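Local coordinates for quinone oxidoreductase (Escherichia coli, PDB 1QOR), which catalyses the reduction of quinones to semiquinones with NADPH as electron donor, working as a homodimer, at residues A186-N191 and V198-E203; K134-K139 and R232-S237; H311-L314 and A318-G321. All coordinates share one frame; numbering follows the deposited sequence.

Overall arrangement
The three contacts illustrate how chemistry follows position in a fold. Contacts 1 and 2 both rest on the six-stranded parallel sheet of the Rossmann domain, with centres about 18 Å apart. Contact 1 works at an outermost strand, partly buried, where a small apolar patch gives way to an arginine among acids and a water. Contact 2 is buried and touches strand 233-237 inside the sheet, at the dimer interface, meeting almost wholly through apolar carbon atoms. Contact 3 lies off this sheet: it joins helix 307-315 to the loop before strand 324-326, next to the cofactor. Partly buried, it mixes methyl packing with a shared water, its centre about 27 Å from that of contact 2.

Contact 1 (A186-N191 and V198-E203); sequences AWQVIN and VERLKE
Ile190 and Arg200 carry the apolar part, their side chains sliding past each other in opposite directions. Ile190 CD1 lies 4.0 Å from Arg200 CB, and the same methyl reaches on to Leu201, CD1 to CB 4.3 Å. The isoleucine sets CG1 beside its backbone N (chi1 -61°), and the extended branch delivers CD1 to the helix. Gln188 OE1 comes 4.1 Å from Arg200 NH2, the two side chains crossing at about a right angle. Arg200 NH2 donates to water 1 at 2.7 Å, and that water donates to Val189 O, bridging helix and strand. Bends at chi2 and chi3 fold the arginine back, and NH1 binds Glu203 OE1 at 3.2 Å in a salt bridge that lies in the guanidinium plane yet meets the carboxylate from above, 65° out of plane. NE forms a further salt bridge, to Glu195. Replacing Arg200 by an alanine would probably leave Glu203 and Glu195 without their cationic mate and the water on Val189 O without its donor. Strand 188-191 edges the Rossmann sheet and runs nearly antiparallel to the 198-203 part of helix 197-204 (163°), part of the crossover toward strand 210-215; Val189 turns to helix 175-184, while strand 167-172 pairs alongside.

Contact 2 (K134-K139 and R232-S237); sequences KTYEIK and RGLMVS
Thr135 and Val236 reach toward each other tip to tip, methyl against methyl. Thr135 CG2 lies 4.0 Å from Val236 CG2, and the same threonine methyl stands 4.2 Å from Val236 CG1. With chi1 at -58° the threonine holds OG1 beside its own backbone N, leaving CG2 to face the strand, and so the residue meets the valine as a hydrocarbon. The next residue along, Tyr136, meets Leu234, two residues before the valine. The two side chains slide past each other in opposite directions, and Leu234 CD2 sits 3.8 Å from Tyr136 CB and 4.0 Å from Tyr136 CD2. The leucine branch thus lies against the CB of the tyrosine and the CD2 atom of its ring.

Polar groups are served outside this pairing. Tyr136 OH hydrogen-bonds Glu142, which ties down the far end of the ring. Thr135 O, 4.0 Å from Leu234 CD2, accepts a hydrogen bond from Tyr260 of the second subunit, whose side chain also packs on Leu234; the contact is therefore part of the dimer interface.

In the fold, the C-terminal end of helix 115-135 and the turn after it lie over strand 233-237 of the parallel sheet, flanked by strands 210-215 and 260-262. Thr135 also touches Tyr130, an NADP(+)-binding residue of that helix.

Contact 3 (H311-L314 and A318-G321); sequences HEIL and ATQG
Ile313 lays its CG2 methyl against the CG2 methyl of Thr319, a tight meeting at 3.5 Å in which the two side chains cross obliquely. The threonine methyl also comes within 4.1 Å of Ile313 O, so it lies against the last turn of helix 307-315. Thr319 holds OG1 between its backbone N and carbonyl carbon (chi1 61°), a choice that sends the hydroxyl and the methyl to different neighbours. Leu314 meets the hydroxyl branch: its CB points away from the loop, but the side chain bends back and CD1 comes within 4.0 Å of Thr319 OG1.

Water 2 donates one proton to Leu314 O, at 2.6 Å, and another to Thr319 OG1, at 2.8 Å, joining a carbonyl near the C-terminal end of the helix to the returning chain. Ser316 takes up Ile313 O within the intervening turn.

Leu314 itself packs on Phe42 and Ile40, and its side chain comes about 4 Å from the bound NADPH; Phe42 and Arg317, which lies in the turn between the segments, both bind the cofactor. Chemically, one threonine does both jobs, its methyl packing on the isoleucine and its hydroxyl linked to the helix carbonyl of Leu314 through a water, which implies a turn held by packing and a solvent bridge.

Contact 1 (A186-N191 and V198-E203)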
loop_
_atom_site.group_PDB
_atom_site.type_symbol
_atom_site.label_atom_id
_atom_site.label_comp_id
_atom_site.label_asym_id
_atom_site.label_seq_id
_atom_site.Cartn_x
_atom_site.Cartn_y
_atom_site.Cartn_z
ATOM N N ALA A 186 3.131 1.351 26.662
ATOM C CA ALA A 186 2.003 1.614 25.791
ATOM C C ALA A 186 1.212 2.735 26.473
ATOM O O ALA A 186 0.995 2.695 27.697
ATOM C CB ALA A 186 1.135 0.397 25.691
ATOM N N TRP A 187 0.767 3.715 25.687
ATOM C CA TRP A 187 -0.002 4.834 26.189
ATOM C C TRP A 187 -1.365 4.357 26.656
ATOM O O TRP A 187 -1.769 4.655 27.765
ATOM C CB TRP A 187 -0.121 5.880 25.119
ATOM C CG TRP A 187 -0.871 7.116 25.531
ATOM C CD1 TRP A 187 -0.521 8.015 26.506
ATOM C CD2 TRP A 187 -2.030 7.650 24.892
ATOM N NE1 TRP A 187 -1.379 9.084 26.487
ATOM C CE2 TRP A 187 -2.316 8.887 25.511
ATOM C CE3 TRP A 187 -2.850 7.205 23.849
ATOM C CZ2 TRP A 187 -3.385 9.687 25.122
ATOM C CZ3 TRP A 187 -3.921 8.003 23.457
ATOM C CH2 TRP A 187 -4.178 9.233 24.092
ATOM N N GLN A 188 -2.057 3.601 25.822
ATOM C CA GLN A 188 -3.357 3.026 26.156
ATOM C C GLN A 188 -3.376 1.646 25.498
ATOM O O GLN A 188 -2.600 1.399 24.558
ATOM C CB GLN A 188 -4.515 3.905 25.654
ATOM C CG GLN A 188 -4.642 5.244 26.444
ATOM C CD GLN A 188 -5.957 5.978 26.199
ATOM O OE1 GLN A 188 -7.029 5.465 26.507
ATOM N NE2 GLN A 188 -5.868 7.202 25.671
ATOM N N VAL A 189 -4.234 0.759 25.997
ATOM C CA VAL A 189 -4.331 -0.611 25.504
ATOM C C VAL A 189 -5.792 -0.993 25.399
ATOM O O VAL A 189 -6.577 -0.716 26.306
ATOM C CB VAL A 189 -3.644 -1.607 26.509
ATOM C CG1 VAL A 189 -3.978 -3.061 26.169
ATOM C CG2 VAL A 189 -2.107 -1.380 26.546
ATOM N N ILE A 190 -6.153 -1.652 24.303
ATOM C CA ILE A 190 -7.522 -2.101 24.072
ATOM C C ILE A 190 -7.428 -3.600 24.064
ATOM O O ILE A 190 -6.544 -4.152 23.435
ATOM C CB ILE A 190 -8.040 -1.659 22.664
ATOM C CG1 ILE A 190 -8.036 -0.132 22.543
ATOM C CG2 ILE A 190 -9.438 -2.206 22.394
ATOM C CD1 ILE A 190 -8.156 0.356 21.122
ATOM N N ASN A 191 -8.307 -4.279 24.774
ATOM C CA ASN A 191 -8.274 -5.732 24.769
ATOM C C ASN A 191 -9.196 -6.075 23.615
ATOM O O ASN A 191 -10.417 -5.915 23.746
ATOM C CB ASN A 191 -8.837 -6.261 26.088
ATOM C CG ASN A 191 -9.070 -7.760 26.082
ATOM O OD1 ASN A 191 -9.379 -8.370 25.054
ATOM N ND2 ASN A 191 -8.984 -8.357 27.256
ATOM N N VAL A 198 -12.722 -0.744 17.233
ATOM C CA VAL A 198 -12.937 0.444 16.403
ATOM C C VAL A 198 -13.546 1.580 17.193
ATOM O O VAL A 198 -13.047 2.708 17.133
ATOM C CB VAL A 198 -13.773 0.114 15.109
ATOM C CG1 VAL A 198 -14.125 1.383 14.358
ATOM C CG2 VAL A 198 -12.939 -0.800 14.159
ATOM N N GLU A 199 -14.600 1.287 17.967
ATOM C CA GLU A 199 -15.230 2.310 18.784
ATOM C C GLU A 199 -14.243 2.840 19.857
ATOM O O GLU A 199 -14.103 4.061 20.010
ATOM C CB GLU A 199 -16.523 1.786 19.401
ATOM C CG GLU A 199 -17.708 1.658 18.396
ATOM C CD GLU A 199 -17.846 2.847 17.366
ATOM O OE1 GLU A 199 -17.812 4.029 17.785
ATOM O OE2 GLU A 199 -17.996 2.596 16.125
ATOM N N ARG A 200 -13.519 1.959 20.557
ATOM C CA ARG A 200 -12.559 2.444 21.568
ATOM C C ARG A 200 -11.486 3.275 20.902
ATOM O O ARG A 200 -11.087 4.310 21.433
ATOM C CB ARG A 200 -11.893 1.301 22.339
ATOM C CG ARG A 200 -12.750 0.637 23.409
ATOM C CD ARG A 200 -12.876 1.530 24.653
ATOM N NE ARG A 200 -11.662 1.577 25.476
ATOM C CZ ARG A 200 -11.143 2.701 25.982
ATOM N NH1 ARG A 200 -11.716 3.897 25.757
ATOM N NH2 ARG A 200 -10.052 2.633 26.730
ATOM N N LEU A 201 -11.017 2.861 19.723
ATOM C CA LEU A 201 -9.987 3.636 19.053
ATOM C C LEU A 201 -10.476 5.028 18.670
ATOM O O LEU A 201 -9.725 6.017 18.762
ATOM C CB LEU A 201 -9.366 2.888 17.847
ATOM C CG LEU A 201 -8.358 3.922 17.281
ATOM C CD1 LEU A 201 -6.954 3.511 17.500
ATOM C CD2 LEU A 201 -8.669 4.460 15.868
ATOM N N LYS A 202 -11.720 5.135 18.229
ATOM C CA LYS A 202 -12.273 6.457 17.889
ATOM C C LYS A 202 -12.413 7.329 19.156
ATOM O O LYS A 202 -12.139 8.534 19.142
ATOM C CB LYS A 202 -13.636 6.327 17.212
ATOM C CG LYS A 202 -13.528 5.865 15.784
ATOM C CD LYS A 202 -14.872 5.835 15.099
ATOM C CE LYS A 202 -15.830 4.935 15.827
ATOM N NZ LYS A 202 -17.202 5.003 15.188
ATOM N N GLU A 203 -12.833 6.693 20.246
ATOM C CA GLU A 203 -12.992 7.361 21.524
ATOM C C GLU A 203 -11.629 7.900 21.998
ATOM O O GLU A 203 -11.483 9.107 22.188
ATOM C CB GLU A 203 -13.577 6.356 22.516
ATOM C CG GLU A 203 -13.843 6.903 23.872
ATOM C CD GLU A 203 -14.699 5.979 24.710
ATOM O OE1 GLU A 203 -14.551 4.749 24.536
ATOM O OE2 GLU A 203 -15.510 6.486 25.548
HETATM O O HOH W 1 -9.387 0.049 26.570
#

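Contact 2 (K134-K139 and R232-S237)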
loop_
_atom_site.group_PDB
_atom_site.type_symbol
_atom_site.label_atom_id
_atom_site.label_comp_id
_atom_site.label_asym_id
_atom_site.label_seq_id
_atom_site.Cartn_x
_atom_site.Cartn_y
_atom_site.Cartn_z
ATOM N N LYS A 134 11.613 3.350 9.439
ATOM C CA LYS A 134 11.741 3.328 7.980
ATOM C C LYS A 134 10.440 3.161 7.213
ATOM O O LYS A 134 10.175 3.895 6.272
ATOM C CB LYS A 134 12.682 2.201 7.537
ATOM C CG LYS A 134 14.033 2.140 8.220
ATOM C CD LYS A 134 14.808 3.405 8.023
ATOM C CE LYS A 134 16.320 3.148 8.193
ATOM N NZ LYS A 134 17.065 4.437 8.433
ATOM N N THR A 135 9.658 2.153 7.557
ATOM C CA THR A 135 8.398 1.904 6.855
ATOM C C THR A 135 7.492 3.139 6.922
ATOM O O THR A 135 6.790 3.502 5.961
ATOM C CB THR A 135 7.713 0.682 7.451
ATOM O OG1 THR A 135 8.601 -0.436 7.348
ATOM C CG2 THR A 135 6.379 0.404 6.766
ATOM N N TYR A 136 7.513 3.769 8.083
ATOM C CA TYR A 136 6.757 4.978 8.347
ATOM C C TYR A 136 7.521 5.601 9.525
ATOM O O TYR A 136 7.892 4.888 10.459
ATOM C CB TYR A 136 5.332 4.620 8.732
ATOM C CG TYR A 136 4.535 5.807 9.194
ATOM C CD1 TYR A 136 4.575 6.228 10.526
ATOM C CD2 TYR A 136 3.721 6.488 8.320
ATOM C CE1 TYR A 136 3.829 7.290 10.966
ATOM C CE2 TYR A 136 2.964 7.548 8.745
ATOM C CZ TYR A 136 3.022 7.948 10.073
ATOM O OH TYR A 136 2.267 9.013 10.472
ATOM N N GLU A 137 7.807 6.894 9.463
ATOM C CA GLU A 137 8.547 7.526 10.532
ATOM C C GLU A 137 7.674 8.088 11.657
ATOM O O GLU A 137 7.109 9.153 11.537
ATOM C CB GLU A 137 9.406 8.612 9.955
ATOM C CG GLU A 137 10.315 9.209 10.952
ATOM C CD GLU A 137 11.223 10.245 10.325
ATOM O OE1 GLU A 137 10.713 11.088 9.544
ATOM O OE2 GLU A 137 12.451 10.203 10.598
ATOM N N ILE A 138 7.593 7.371 12.767
ATOM C CA ILE A 138 6.802 7.781 13.926
ATOM C C ILE A 138 7.409 9.046 14.547
ATOM O O ILE A 138 8.616 9.154 14.640
ATOM C CB ILE A 138 6.754 6.601 14.949
ATOM C CG1 ILE A 138 5.797 5.500 14.460
ATOM C CG2 ILE A 138 6.358 7.055 16.324
ATOM C CD1 ILE A 138 4.355 5.945 14.312
ATOM N N LYS A 139 6.573 10.041 14.855
ATOM C CA LYS A 139 7.015 11.304 15.465
ATOM C C LYS A 139 6.582 11.425 16.924
ATOM O O LYS A 139 5.629 10.787 17.347
ATOM C CB LYS A 139 6.376 12.490 14.764
ATOM C CG LYS A 139 6.660 12.652 13.306
ATOM C CD LYS A 139 5.308 12.758 12.577
ATOM N N ARG A 232 -6.217 8.310 3.585
ATOM C CA ARG A 232 -4.849 8.168 3.101
ATOM C C ARG A 232 -3.867 7.654 4.123
ATOM O O ARG A 232 -2.678 7.922 3.996
ATOM C CB ARG A 232 -4.317 9.487 2.559
ATOM C CG ARG A 232 -5.042 10.029 1.349
ATOM C CD ARG A 232 -4.047 10.874 0.641
ATOM N NE ARG A 232 -4.447 12.259 0.594
ATOM C CZ ARG A 232 -3.598 13.266 0.425
ATOM N NH1 ARG A 232 -2.292 13.029 0.302
ATOM N NH2 ARG A 232 -4.072 14.507 0.340
ATOM N N GLY A 233 -4.353 6.961 5.145
ATOM C CA GLY A 233 -3.481 6.393 6.161
ATOM C C GLY A 233 -2.754 5.168 5.640
ATOM O O GLY A 233 -3.040 4.672 4.534
ATOM N N LEU A 234 -1.830 4.649 6.440
ATOM C CA LEU A 234 -1.027 3.501 6.048
ATOM C C LEU A 234 -1.252 2.288 6.894
ATOM O O LEU A 234 -1.063 2.350 8.102
ATOM C CB LEU A 234 0.447 3.847 6.107
ATOM C CG LEU A 234 1.431 2.697 5.828
ATOM C CD1 LEU A 234 1.466 2.222 4.334
ATOM C CD2 LEU A 234 2.814 3.193 6.254
ATOM N N MET A 235 -1.638 1.179 6.262
ATOM C CA MET A 235 -1.865 -0.081 6.950
ATOM C C MET A 235 -0.613 -0.947 6.737
ATOM O O MET A 235 -0.239 -1.219 5.575
ATOM C CB MET A 235 -3.132 -0.764 6.394
ATOM C CG MET A 235 -3.282 -2.242 6.740
ATOM S SD MET A 235 -3.493 -2.555 8.510
ATOM C CE MET A 235 -4.187 -4.229 8.607
ATOM N N VAL A 236 0.088 -1.287 7.832
ATOM C CA VAL A 236 1.278 -2.134 7.772
ATOM C C VAL A 236 0.942 -3.555 8.214
ATOM O O VAL A 236 0.753 -3.826 9.408
ATOM C CB VAL A 236 2.448 -1.551 8.611
ATOM C CG1 VAL A 236 3.763 -2.393 8.397
ATOM C CG2 VAL A 236 2.700 -0.075 8.211
ATOM N N SER A 237 0.733 -4.452 7.246
ATOM C CA SER A 237 0.424 -5.856 7.542
ATOM C C SER A 237 1.778 -6.587 7.597
ATOM O O SER A 237 2.436 -6.765 6.567
ATOM C CB SER A 237 -0.441 -6.418 6.432
ATOM O OG SER A 237 -0.864 -7.729 6.761
#

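Contact 3 (H311-L314 and A318-G321)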
loop_
_atom_site.group_PDB
_atom_site.type_symbol
_atom_site.label_atom_id
_atom_site.label_comp_id
_atom_site.label_asym_id
_atom_site.label_seq_id
_atom_site.Cartn_x
_atom_site.Cartn_y
_atom_site.Cartn_z
ATOM N N HIS A 311 6.894 -24.390 20.880
ATOM C CA HIS A 311 5.930 -24.066 19.844
ATOM C C HIS A 311 4.494 -24.200 20.340
ATOM O O HIS A 311 3.670 -23.323 20.089
ATOM C CB HIS A 311 6.122 -24.935 18.594
ATOM C CG HIS A 311 7.165 -24.422 17.640
ATOM N ND1 HIS A 311 8.356 -23.856 18.056
ATOM C CD2 HIS A 311 7.207 -24.418 16.287
ATOM C CE1 HIS A 311 9.085 -23.529 17.004
ATOM N NE2 HIS A 311 8.409 -23.860 15.921
ATOM N N GLU A 312 4.158 -25.281 21.030
ATOM C CA GLU A 312 2.778 -25.420 21.507
ATOM C C GLU A 312 2.408 -24.214 22.384
ATOM O O GLU A 312 1.346 -23.594 22.198
ATOM C CB GLU A 312 2.591 -26.714 22.301
ATOM C CG GLU A 312 3.158 -27.931 21.601
ATOM C CD GLU A 312 2.971 -29.229 22.373
ATOM O OE1 GLU A 312 2.761 -29.126 23.612
ATOM O OE2 GLU A 312 3.040 -30.338 21.751
ATOM N N ILE A 313 3.337 -23.829 23.261
ATOM C CA ILE A 313 3.102 -22.718 24.156
ATOM C C ILE A 313 2.979 -21.397 23.401
ATOM O O ILE A 313 2.009 -20.646 23.611
ATOM C CB ILE A 313 4.164 -22.668 25.258
ATOM C CG1 ILE A 313 3.946 -23.869 26.177
ATOM C CG2 ILE A 313 4.046 -21.367 26.097
ATOM C CD1 ILE A 313 5.080 -24.082 27.124
ATOM N N LEU A 314 3.908 -21.139 22.487
ATOM C CA LEU A 314 3.860 -19.912 21.701
ATOM C C LEU A 314 2.543 -19.795 20.974
ATOM O O LEU A 314 1.852 -18.781 21.095
ATOM C CB LEU A 314 5.004 -19.869 20.687
ATOM C CG LEU A 314 5.017 -18.702 19.720
ATOM C CD1 LEU A 314 5.304 -17.416 20.486
ATOM C CD2 LEU A 314 6.083 -18.941 18.635
ATOM N N ALA A 318 -0.169 -18.063 25.180
ATOM C CA ALA A 318 0.110 -17.929 26.591
ATOM C C ALA A 318 1.467 -17.315 26.895
ATOM O O ALA A 318 1.988 -17.524 27.962
ATOM C CB ALA A 318 -0.013 -19.272 27.273
ATOM N N THR A 319 2.065 -16.554 25.998
ATOM C CA THR A 319 3.361 -16.003 26.344
ATOM C C THR A 319 3.308 -14.481 26.338
ATOM O O THR A 319 2.340 -13.870 25.865
ATOM C CB THR A 319 4.475 -16.468 25.333
ATOM O OG1 THR A 319 4.148 -16.019 24.008
ATOM C CG2 THR A 319 4.642 -17.995 25.341
ATOM N N GLN A 320 4.368 -13.871 26.849
ATOM C CA GLN A 320 4.486 -12.425 26.849
ATOM C C GLN A 320 5.946 -12.240 26.635
ATOM O O GLN A 320 6.749 -13.001 27.178
ATOM C CB GLN A 320 4.054 -11.805 28.178
ATOM C CG GLN A 320 2.540 -11.867 28.382
ATOM C CD GLN A 320 2.114 -11.304 29.730
ATOM O OE1 GLN A 320 2.829 -10.520 30.340
ATOM N NE2 GLN A 320 0.962 -11.723 30.202
ATOM N N GLY A 321 6.284 -11.303 25.763
ATOM C CA GLY A 321 7.669 -11.051 25.461
ATOM C C GLY A 321 8.261 -12.229 24.730
ATOM O O GLY A 321 7.539 -13.088 24.237
HETATM O O HOH W 2 1.990 -16.471 22.306
#